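Local coordinates for DUF1904 domain-containing protein (Vibrio cholerae O1 biovar eltor str. N16961, PDB 1U9D) that is of unknown function but belongs to a family of the MIF (tautomerase) clan and occurs as a two-subunit assembly, at residues M16-F21 against T113-D118; P34-E39 against T90-Q95; T58-F61 against G65-P68. One frame throughout, in Å; residues are numbered along the deposited sequence.

How the contacts relate
The three contacts nest along the chain: contact 1 brings the strand 18-22 end of the domain to the C-terminal tail, contact 2 lies inside the loop it closes, and contact 3 is the innermost. Their centres form a wide triangle, about 21 Å from contact 2 to each of the others and about 25 Å from contact 1 to contact 3. Contacts 1 and 2 lie on opposite sides of the chain's centre but meet where Leu19 and Phe21 pack on Leu36. Contact 3 touches neither; it belongs to the connection between strands 52-55 and 69-74. Strand 18-22 and the following helix 26-44 thus link the tail contact to the helical layer on the sheet.

Contact 1. Residues M16-F21 against T113-D118; sequences MPHLRF and TAYYLD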
loop_
_atom_site.group_PDB
_atom_site.type_symbol
_atom_site.label_atom_id
_atom_site.label_comp_id
_atom_site.label_asym_id
_atom_site.label_seq_id
_atom_site.Cartn_x
_atom_site.Cartn_y
_atom_site.Cartn_z
HETATM N N MSE A 16 1.812 11.230 -4.199
HETATM C CA MSE A 16 2.377 12.132 -5.213
HETATM C C MSE A 16 3.366 13.185 -4.632
HETATM O O MSE A 16 3.120 14.391 -4.722
HETATM C CB MSE A 16 1.267 12.854 -5.951
HETATM C CG MSE A 16 0.363 11.930 -6.739
HETATM SE SE MSE A 16 1.185 11.524 -8.460
HETATM C CE MSE A 16 0.465 13.081 -9.480
ATOM N N PRO A 17 4.445 12.719 -4.027
ATOM C CA PRO A 17 5.352 13.609 -3.305
ATOM C C PRO A 17 6.242 14.384 -4.273
ATOM O O PRO A 17 6.799 13.804 -5.195
ATOM C CB PRO A 17 6.203 12.660 -2.444
ATOM C CG PRO A 17 5.852 11.268 -2.865
ATOM C CD PRO A 17 4.912 11.324 -4.014
ATOM N N HIS A 18 6.327 15.683 -4.060
ATOM C CA HIS A 18 7.267 16.558 -4.724
ATOM C C HIS A 18 8.280 16.990 -3.668
ATOM O O HIS A 18 7.901 17.651 -2.719
ATOM C CB HIS A 18 6.530 17.792 -5.260
ATOM C CG HIS A 18 5.318 17.471 -6.081
ATOM N ND1 HIS A 18 5.357 17.348 -7.454
ATOM C CD2 HIS A 18 4.034 17.235 -5.720
ATOM C CE1 HIS A 18 4.150 17.042 -7.900
ATOM N NE2 HIS A 18 3.330 16.968 -6.868
ATOM N N LEU A 19 9.540 16.598 -3.816
ATOM C CA LEU A 19 10.580 16.927 -2.852
ATOM C C LEU A 19 11.329 18.132 -3.350
ATOM O O LEU A 19 11.813 18.123 -4.489
ATOM C CB LEU A 19 11.550 15.780 -2.698
ATOM C CG LEU A 19 11.006 14.628 -1.849
ATOM C CD1 LEU A 19 10.072 13.766 -2.655
ATOM C CD2 LEU A 19 12.181 13.841 -1.315
ATOM N N ARG A 20 11.472 19.137 -2.499
ATOM C CA ARG A 20 12.171 20.359 -2.846
ATOM C C ARG A 20 13.364 20.533 -1.921
ATOM O O ARG A 20 13.196 20.533 -0.719
ATOM C CB ARG A 20 11.245 21.543 -2.728
ATOM C CG ARG A 20 10.081 21.451 -3.626
ATOM C CD ARG A 20 9.185 22.663 -3.587
ATOM N NE ARG A 20 8.132 22.481 -4.568
ATOM C CZ ARG A 20 7.062 23.251 -4.687
ATOM N NH1 ARG A 20 6.869 24.270 -3.869
ATOM N NH2 ARG A 20 6.174 22.959 -5.627
ATOM N N PHE A 21 14.555 20.646 -2.494
ATOM C CA PHE A 21 15.781 20.684 -1.743
ATOM C C PHE A 21 16.257 22.109 -1.659
ATOM O O PHE A 21 16.517 22.722 -2.691
ATOM C CB PHE A 21 16.814 19.816 -2.454
ATOM C CG PHE A 21 16.492 18.359 -2.412
ATOM C CD1 PHE A 21 16.938 17.575 -1.365
ATOM C CD2 PHE A 21 15.692 17.791 -3.376
ATOM C CE1 PHE A 21 16.605 16.209 -1.288
ATOM C CE2 PHE A 21 15.350 16.437 -3.306
ATOM C CZ PHE A 21 15.828 15.648 -2.254
ATOM N N THR A 113 -8.652 17.517 -3.916
ATOM C CA THR A 113 -9.665 18.227 -4.718
ATOM C C THR A 113 -9.171 19.534 -5.338
ATOM O O THR A 113 -9.920 20.159 -6.097
ATOM C CB THR A 113 -10.918 18.609 -3.886
ATOM O OG1 THR A 113 -10.517 19.286 -2.695
ATOM C CG2 THR A 113 -11.676 17.383 -3.427
ATOM N N ALA A 114 -7.958 19.951 -4.968
ATOM C CA ALA A 114 -7.280 21.151 -5.522
ATOM C C ALA A 114 -6.070 20.852 -6.393
ATOM O O ALA A 114 -5.295 21.773 -6.721
ATOM C CB ALA A 114 -6.860 22.055 -4.398
ATOM N N TYR A 115 -5.879 19.568 -6.744
ATOM C CA TYR A 115 -4.779 19.118 -7.571
ATOM C C TYR A 115 -5.330 18.548 -8.875
ATOM O O TYR A 115 -6.072 17.561 -8.879
ATOM C CB TYR A 115 -3.981 18.053 -6.846
ATOM C CG TYR A 115 -2.647 17.712 -7.465
ATOM C CD1 TYR A 115 -1.454 18.046 -6.797
ATOM C CD2 TYR A 115 -2.549 16.977 -8.639
ATOM C CE1 TYR A 115 -0.226 17.712 -7.307
ATOM C CE2 TYR A 115 -1.266 16.632 -9.182
ATOM C CZ TYR A 115 -0.129 17.001 -8.486
ATOM O OH TYR A 115 1.146 16.692 -8.922
ATOM N N TYR A 116 -4.992 19.181 -9.977
ATOM C CA TYR A 116 -5.566 18.831 -11.275
ATOM C C TYR A 116 -4.511 18.307 -12.209
ATOM O O TYR A 116 -3.410 18.833 -12.295
ATOM C CB TYR A 116 -6.229 20.043 -11.904
ATOM C CG TYR A 116 -7.386 20.585 -11.119
ATOM C CD1 TYR A 116 -8.692 20.392 -11.557
ATOM C CD2 TYR A 116 -7.190 21.324 -9.958
ATOM C CE1 TYR A 116 -9.744 20.895 -10.855
ATOM C CE2 TYR A 116 -8.241 21.799 -9.233
ATOM C CZ TYR A 116 -9.526 21.601 -9.695
ATOM O OH TYR A 116 -10.585 22.115 -8.980
ATOM N N LEU A 117 -4.834 17.229 -12.897
ATOM C CA LEU A 117 -3.936 16.655 -13.873
ATOM C C LEU A 117 -4.736 16.636 -15.165
ATOM O O LEU A 117 -5.862 16.159 -15.224
ATOM C CB LEU A 117 -3.433 15.269 -13.416
ATOM C CG LEU A 117 -2.116 14.740 -14.014
ATOM C CD1 LEU A 117 -0.960 15.692 -13.829
ATOM C CD2 LEU A 117 -1.748 13.402 -13.369
ATOM N N ASP A 118 -4.194 17.265 -16.194
ATOM C CA ASP A 118 -4.942 17.413 -17.435
ATOM C C ASP A 118 -6.389 17.932 -17.222
ATOM O O ASP A 118 -7.347 17.498 -17.877
ATOM C CB ASP A 118 -4.901 16.083 -18.193
ATOM C CG ASP A 118 -3.476 15.580 -18.431
ATOM O OD1 ASP A 118 -2.500 16.355 -18.227
ATOM O OD2 ASP A 118 -3.215 14.430 -18.830
#
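The backbones of Met16 and Tyr115 keep well apart, 10.3 Å from CA to CA at the closest approach, so long side chains must bridge the gap. Segment 16-21 enters strand 18-22, an inner strand of the four-stranded mixed sheet, which is consistent with the tautomerase-like fold of the MIF clan. Segment 113-118 runs into the small C-terminal hairpin of strands 116-117 and 120-121.

His18 and Tyr115 reach toward each other from opposite directions, two flat polar-tipped rings suited to a partly exposed position. Tyr115 OH lies at the imidazole edge, in its plane, 3.0 Å from His18 NE2. The N-H donates to the hydroxyl, but the angle of 123° makes this a weak, bent bond. The rings meet rim to rim, with their planes 29° apart. The other imidazole nitrogen, His18 ND1, is hydrogen-bonded to Thr52 OG1 on the neighbouring strand, so both nitrogens have a partner, the Thr52 bond being the stronger. Phe75 and Phe122 set their rings edge-to-face with Tyr115.

Met16, a selenomethionine, comes across Tyr115 at about a right angle. Its flexible chain bends at both chi2 and chi3 (-88°), which turns the terminal methyl to the tyrosine. Met16 CE lies 3.7 Å from Tyr115 OH and 4.0 Å from Tyr115 CE2, with Leu117 CD2 at 4.5 Å.

Contact 2. Residues P34-E39 against T90-Q95; sequences PTLLNE and TDQIRQ
Thr35 is the first residue of 34-39 to meet the opposite helix, where Gln92 reaches across to it. Helices 26-44 and 79-97 run nearly antiparallel here, their local axes 154° apart and 10.6 Å from each other, as neighbours in the helical layer that packs on the sheet. A spacing this wide leaves room for a long side chain, and glutamine fills it: within 90-95, Gln92 makes every close approach to 34-39. The side chains of Thr35 and Gln92 overlap side by side, pointing contrary ways. With chi1 at 61°, Thr35 OG1 is turned back to its own helix and bonds to Leu32 O, a role that suits threonine's short hydroxyl. In the model Thr35 OG1 is 2.7 Å from Gln92 NE2, but the amide is probably built turned over, so the identity of that atom is doubtful.

Leu36 follows on the buried side. It crosses the end of Gln92 at a slant, Leu36 CG 3.7 Å from the atom modelled as Gln92 NE2. It also packs on Leu19 and Phe21 of strand 18-22 below and, across, on Val88 and Ile89 of helix 79-97, which explains a branched apolar residue here.

One turn on from Thr35, Glu39 extends its chain toward the partner helix, and its carboxylate plane stands 30° from the amide plane. The 2.6 Å between Glu39 OE1 and Gln92 OE1 is doubtful as an oxygen pair for the same reason. With the amide reversed, nitrogen would face the carboxylate, while oxygen would come near Leu36 N and Thr35 OG1 and may accept from them; the contact would then probably be a polar bridge between two helices above an apolar layer.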
loop_
_atom_site.group_PDB
_atom_site.type_symbol
_atom_site.label_atom_id
_atom_site.label_comp_id
_atom_site.label_asym_id
_atom_site.label_seq_id
_atom_site.Cartn_x
_atom_site.Cartn_y
_atom_site.Cartn_z
ATOM N N PRO A 34 18.956 9.704 -7.061
ATOM C CA PRO A 34 18.775 8.292 -7.443
ATOM C C PRO A 34 18.635 7.334 -6.276
ATOM O O PRO A 34 17.825 6.424 -6.336
ATOM C CB PRO A 34 20.052 7.938 -8.209
ATOM C CG PRO A 34 20.731 9.239 -8.528
ATOM C CD PRO A 34 20.213 10.267 -7.578
ATOM N N THR A 35 19.407 7.532 -5.220
ATOM C CA THR A 35 19.304 6.636 -4.085
ATOM C C THR A 35 18.025 6.878 -3.295
ATOM O O THR A 35 17.412 5.934 -2.785
ATOM C CB THR A 35 20.560 6.739 -3.187
ATOM O OG1 THR A 35 20.690 8.066 -2.677
ATOM C CG2 THR A 35 21.805 6.561 -4.000
ATOM N N LEU A 36 17.600 8.134 -3.194
ATOM C CA LEU A 36 16.332 8.437 -2.521
ATOM C C LEU A 36 15.147 7.867 -3.263
ATOM O O LEU A 36 14.213 7.356 -2.659
ATOM C CB LEU A 36 16.120 9.947 -2.366
ATOM C CG LEU A 36 16.258 10.543 -0.994
ATOM C CD1 LEU A 36 15.672 11.960 -1.049
ATOM C CD2 LEU A 36 15.574 9.707 0.044
ATOM N N LEU A 37 15.149 7.976 -4.577
ATOM C CA LEU A 37 14.050 7.435 -5.366
ATOM C C LEU A 37 13.914 5.919 -5.146
ATOM O O LEU A 37 12.814 5.404 -4.947
ATOM C CB LEU A 37 14.238 7.756 -6.860
ATOM C CG LEU A 37 13.150 7.229 -7.774
ATOM C CD1 LEU A 37 11.770 7.672 -7.310
ATOM C CD2 LEU A 37 13.409 7.686 -9.200
ATOM N N ASN A 38 15.039 5.218 -5.149
ATOM C CA ASN A 38 15.058 3.788 -4.903
ATOM C C ASN A 38 14.439 3.455 -3.549
ATOM O O ASN A 38 13.526 2.630 -3.461
ATOM C CB ASN A 38 16.487 3.244 -4.942
ATOM C CG ASN A 38 17.055 3.161 -6.341
ATOM O OD1 ASN A 38 16.332 3.121 -7.329
ATOM N ND2 ASN A 38 18.377 3.128 -6.420
ATOM N N GLU A 39 14.911 4.120 -2.502
ATOM C CA GLU A 39 14.435 3.836 -1.148
ATOM C C GLU A 39 12.982 4.252 -0.888
ATOM O O GLU A 39 12.215 3.477 -0.298
ATOM C CB GLU A 39 15.377 4.403 -0.074
ATOM C CG GLU A 39 15.207 3.662 1.245
ATOM C CD GLU A 39 16.237 3.981 2.321
ATOM O OE1 GLU A 39 17.130 4.827 2.103
ATOM O OE2 GLU A 39 16.139 3.370 3.416
ATOM N N THR A 90 16.554 11.796 6.025
ATOM C CA THR A 90 17.565 12.290 6.928
ATOM C C THR A 90 18.818 11.441 6.892
ATOM O O THR A 90 19.931 11.969 6.771
ATOM C CB THR A 90 16.977 12.362 8.337
ATOM O OG1 THR A 90 15.887 13.298 8.318
ATOM C CG2 THR A 90 17.971 12.948 9.303
ATOM N N ASP A 91 18.617 10.136 6.933
ATOM C CA ASP A 91 19.692 9.155 6.887
ATOM C C ASP A 91 20.504 9.204 5.593
ATOM O O ASP A 91 21.736 9.196 5.634
ATOM C CB ASP A 91 19.123 7.756 7.171
ATOM C CG ASP A 91 18.856 7.531 8.665
ATOM O OD1 ASP A 91 19.336 8.359 9.486
ATOM O OD2 ASP A 91 18.184 6.571 9.127
ATOM N N GLN A 92 19.850 9.330 4.448
ATOM C CA GLN A 92 20.589 9.491 3.201
ATOM C C GLN A 92 21.393 10.785 3.120
ATOM O O GLN A 92 22.565 10.774 2.729
ATOM C CB GLN A 92 19.639 9.369 2.025
ATOM C CG GLN A 92 19.062 7.960 1.948
ATOM C CD GLN A 92 18.795 7.490 0.541
ATOM O OE1 GLN A 92 18.246 6.403 0.350
ATOM N NE2 GLN A 92 19.145 8.305 -0.445
ATOM N N ILE A 93 20.793 11.903 3.521
ATOM C CA ILE A 93 21.516 13.165 3.559
ATOM C C ILE A 93 22.717 13.087 4.522
ATOM O O ILE A 93 23.768 13.628 4.223
ATOM C CB ILE A 93 20.573 14.356 3.913
ATOM C CG1 ILE A 93 19.983 14.972 2.647
ATOM C CG2 ILE A 93 21.312 15.452 4.633
ATOM C CD1 ILE A 93 18.542 14.683 2.434
ATOM N N ARG A 94 22.566 12.413 5.651
ATOM C CA ARG A 94 23.666 12.295 6.620
ATOM C C ARG A 94 24.867 11.550 6.068
ATOM O O ARG A 94 26.024 11.858 6.393
ATOM C CB ARG A 94 23.183 11.624 7.890
ATOM C CG ARG A 94 22.266 12.537 8.648
ATOM C CD ARG A 94 22.121 12.270 10.085
ATOM N NE ARG A 94 21.958 13.518 10.825
ATOM C CZ ARG A 94 21.393 13.605 12.019
ATOM N NH1 ARG A 94 20.934 12.521 12.635
ATOM N NH2 ARG A 94 21.292 14.788 12.611
ATOM N N GLN A 95 24.584 10.578 5.218
ATOM C CA GLN A 95 25.615 9.861 4.496
ATOM C C GLN A 95 26.508 10.748 3.658
ATOM O O GLN A 95 27.684 10.471 3.522
ATOM C CB GLN A 95 24.963 8.842 3.577
ATOM C CG GLN A 95 25.905 7.801 3.086
ATOM C CD GLN A 95 25.358 6.431 3.358
ATOM O OE1 GLN A 95 24.471 5.973 2.636
ATOM N NE2 GLN A 95 25.852 5.779 4.417
#

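Contact 3. Residues T58-F61 against G65-P68; sequences TQYF and GVYP
Val66 sets both its methyls against Tyr60, and that is the tight part of the contact. Tyr60 CB sits in the fork of the valine, 3.7 Å from Val66 CG1 and equally 3.7 Å from Val66 CG2. The fork opens this way because CG1 is anti to the backbone N (chi1 -179°), leaving CG2 beside that nitrogen. Val66 CG2 also reaches the backbone of the next residue, 3.8 Å from Phe61 C. A branched, compact valine is well matched to this place, since it covers a methylene and lies against a peptide carbon without needing a polar partner. The side chains of Tyr60 and Val66 cross at about a right angle. The tyrosine ring takes little part: its nearest atom, Tyr60 CG, is 4.1 Å from Val66 CG1, and the phenol runs off from the valine.

Both segments belong to the long irregular connection between strand 52-55 and strand 69-74. These strands are not neighbours in the sheet, because strand 18-22 runs between them. The connection therefore has to pass around the end of that middle strand, and Tyr60 and Val66 both rest on Ala23, just beyond it. The limbs are not paired as strands; their closest CA atoms, of Phe61 and Val66, are 6.2 Å apart.

The other side is looser. Gly65 enters the second limb with a positive phi; at 98° a beta carbon would be forced against the preceding carbonyl oxygen, so glycine fits here. Phe61 directs its CB bond away from the opposite limb, and its side chain comes no nearer than 5.4 Å to segment 65-68, lying exposed at the surface of the assembly.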
loop_
_atom_site.group_PDB
_atom_site.type_symbol
_atom_site.label_atom_id
_atom_site.label_comp_id
_atom_site.label_asym_id
_atom_site.label_seq_id
_atom_site.Cartn_x
_atom_site.Cartn_y
_atom_site.Cartn_z
ATOM N N THR A 58 18.127 29.340 -4.672
ATOM C CA THR A 58 18.029 30.593 -3.940
ATOM C C THR A 58 19.182 30.769 -2.965
ATOM O O THR A 58 19.928 29.831 -2.672
ATOM C CB THR A 58 16.728 30.621 -3.142
ATOM O OG1 THR A 58 16.632 29.445 -2.337
ATOM C CG2 THR A 58 15.505 30.534 -4.049
ATOM N N GLN A 59 19.302 31.981 -2.440
ATOM C CA GLN A 59 20.363 32.291 -1.505
ATOM C C GLN A 59 19.795 32.557 -0.117
ATOM O O GLN A 59 18.813 33.259 0.041
ATOM C CB GLN A 59 21.192 33.475 -1.989
ATOM C CG GLN A 59 22.011 33.234 -3.299
ATOM C CD GLN A 59 22.610 31.823 -3.463
ATOM O OE1 GLN A 59 23.159 31.240 -2.513
ATOM N NE2 GLN A 59 22.533 31.289 -4.688
ATOM N N TYR A 60 20.469 31.997 0.873
ATOM C CA TYR A 60 19.991 31.913 2.247
ATOM C C TYR A 60 20.986 32.594 3.176
ATOM O O TYR A 60 22.188 32.587 2.914
ATOM C CB TYR A 60 19.877 30.459 2.704
ATOM C CG TYR A 60 18.928 29.645 1.898
ATOM C CD1 TYR A 60 17.663 29.361 2.362
ATOM C CD2 TYR A 60 19.293 29.198 0.647
ATOM C CE1 TYR A 60 16.781 28.611 1.598
ATOM C CE2 TYR A 60 18.439 28.467 -0.116
ATOM C CZ TYR A 60 17.178 28.171 0.357
ATOM O OH TYR A 60 16.334 27.441 -0.452
ATOM N N PHE A 61 20.448 33.200 4.219
ATOM C CA PHE A 61 21.199 33.668 5.374
ATOM C C PHE A 61 20.524 33.186 6.640
ATOM O O PHE A 61 19.285 33.227 6.760
ATOM C CB PHE A 61 21.238 35.187 5.426
ATOM C CG PHE A 61 21.989 35.709 6.613
ATOM C CD1 PHE A 61 23.381 35.716 6.632
ATOM C CD2 PHE A 61 21.318 36.075 7.750
ATOM C CE1 PHE A 61 24.072 36.149 7.758
ATOM C CE2 PHE A 61 22.000 36.510 8.874
ATOM C CZ PHE A 61 23.364 36.557 8.888
ATOM N N GLY A 65 24.650 29.876 10.656
ATOM C CA GLY A 65 24.724 29.060 9.472
ATOM C C GLY A 65 23.368 28.490 9.097
ATOM O O GLY A 65 22.517 28.237 9.973
ATOM N N VAL A 66 23.189 28.266 7.800
ATOM C CA VAL A 66 21.948 27.800 7.242
ATOM C C VAL A 66 22.006 26.281 7.192
ATOM O O VAL A 66 22.974 25.727 6.689
ATOM C CB VAL A 66 21.770 28.288 5.799
ATOM C CG1 VAL A 66 20.447 27.802 5.282
ATOM C CG2 VAL A 66 21.865 29.804 5.713
ATOM N N TYR A 67 20.966 25.622 7.670
ATOM C CA TYR A 67 20.913 24.169 7.617
ATOM C C TYR A 67 20.078 23.718 6.434
ATOM O O TYR A 67 19.162 24.415 6.026
ATOM C CB TYR A 67 20.341 23.618 8.904
ATOM C CG TYR A 67 21.226 23.912 10.085
ATOM C CD1 TYR A 67 22.363 23.142 10.322
ATOM C CD2 TYR A 67 20.971 24.987 10.918
ATOM C CE1 TYR A 67 23.208 23.410 11.383
ATOM C CE2 TYR A 67 21.813 25.268 11.996
ATOM C CZ TYR A 67 22.930 24.474 12.217
ATOM O OH TYR A 67 23.774 24.728 13.271
ATOM N N PRO A 68 20.374 22.555 5.901
ATOM C CA PRO A 68 19.622 22.061 4.742
ATOM C C PRO A 68 18.161 21.768 5.070
ATOM O O PRO A 68 17.822 21.458 6.208
ATOM C CB PRO A 68 20.408 20.837 4.315
ATOM C CG PRO A 68 21.206 20.439 5.442
ATOM C CD PRO A 68 21.393 21.593 6.358
#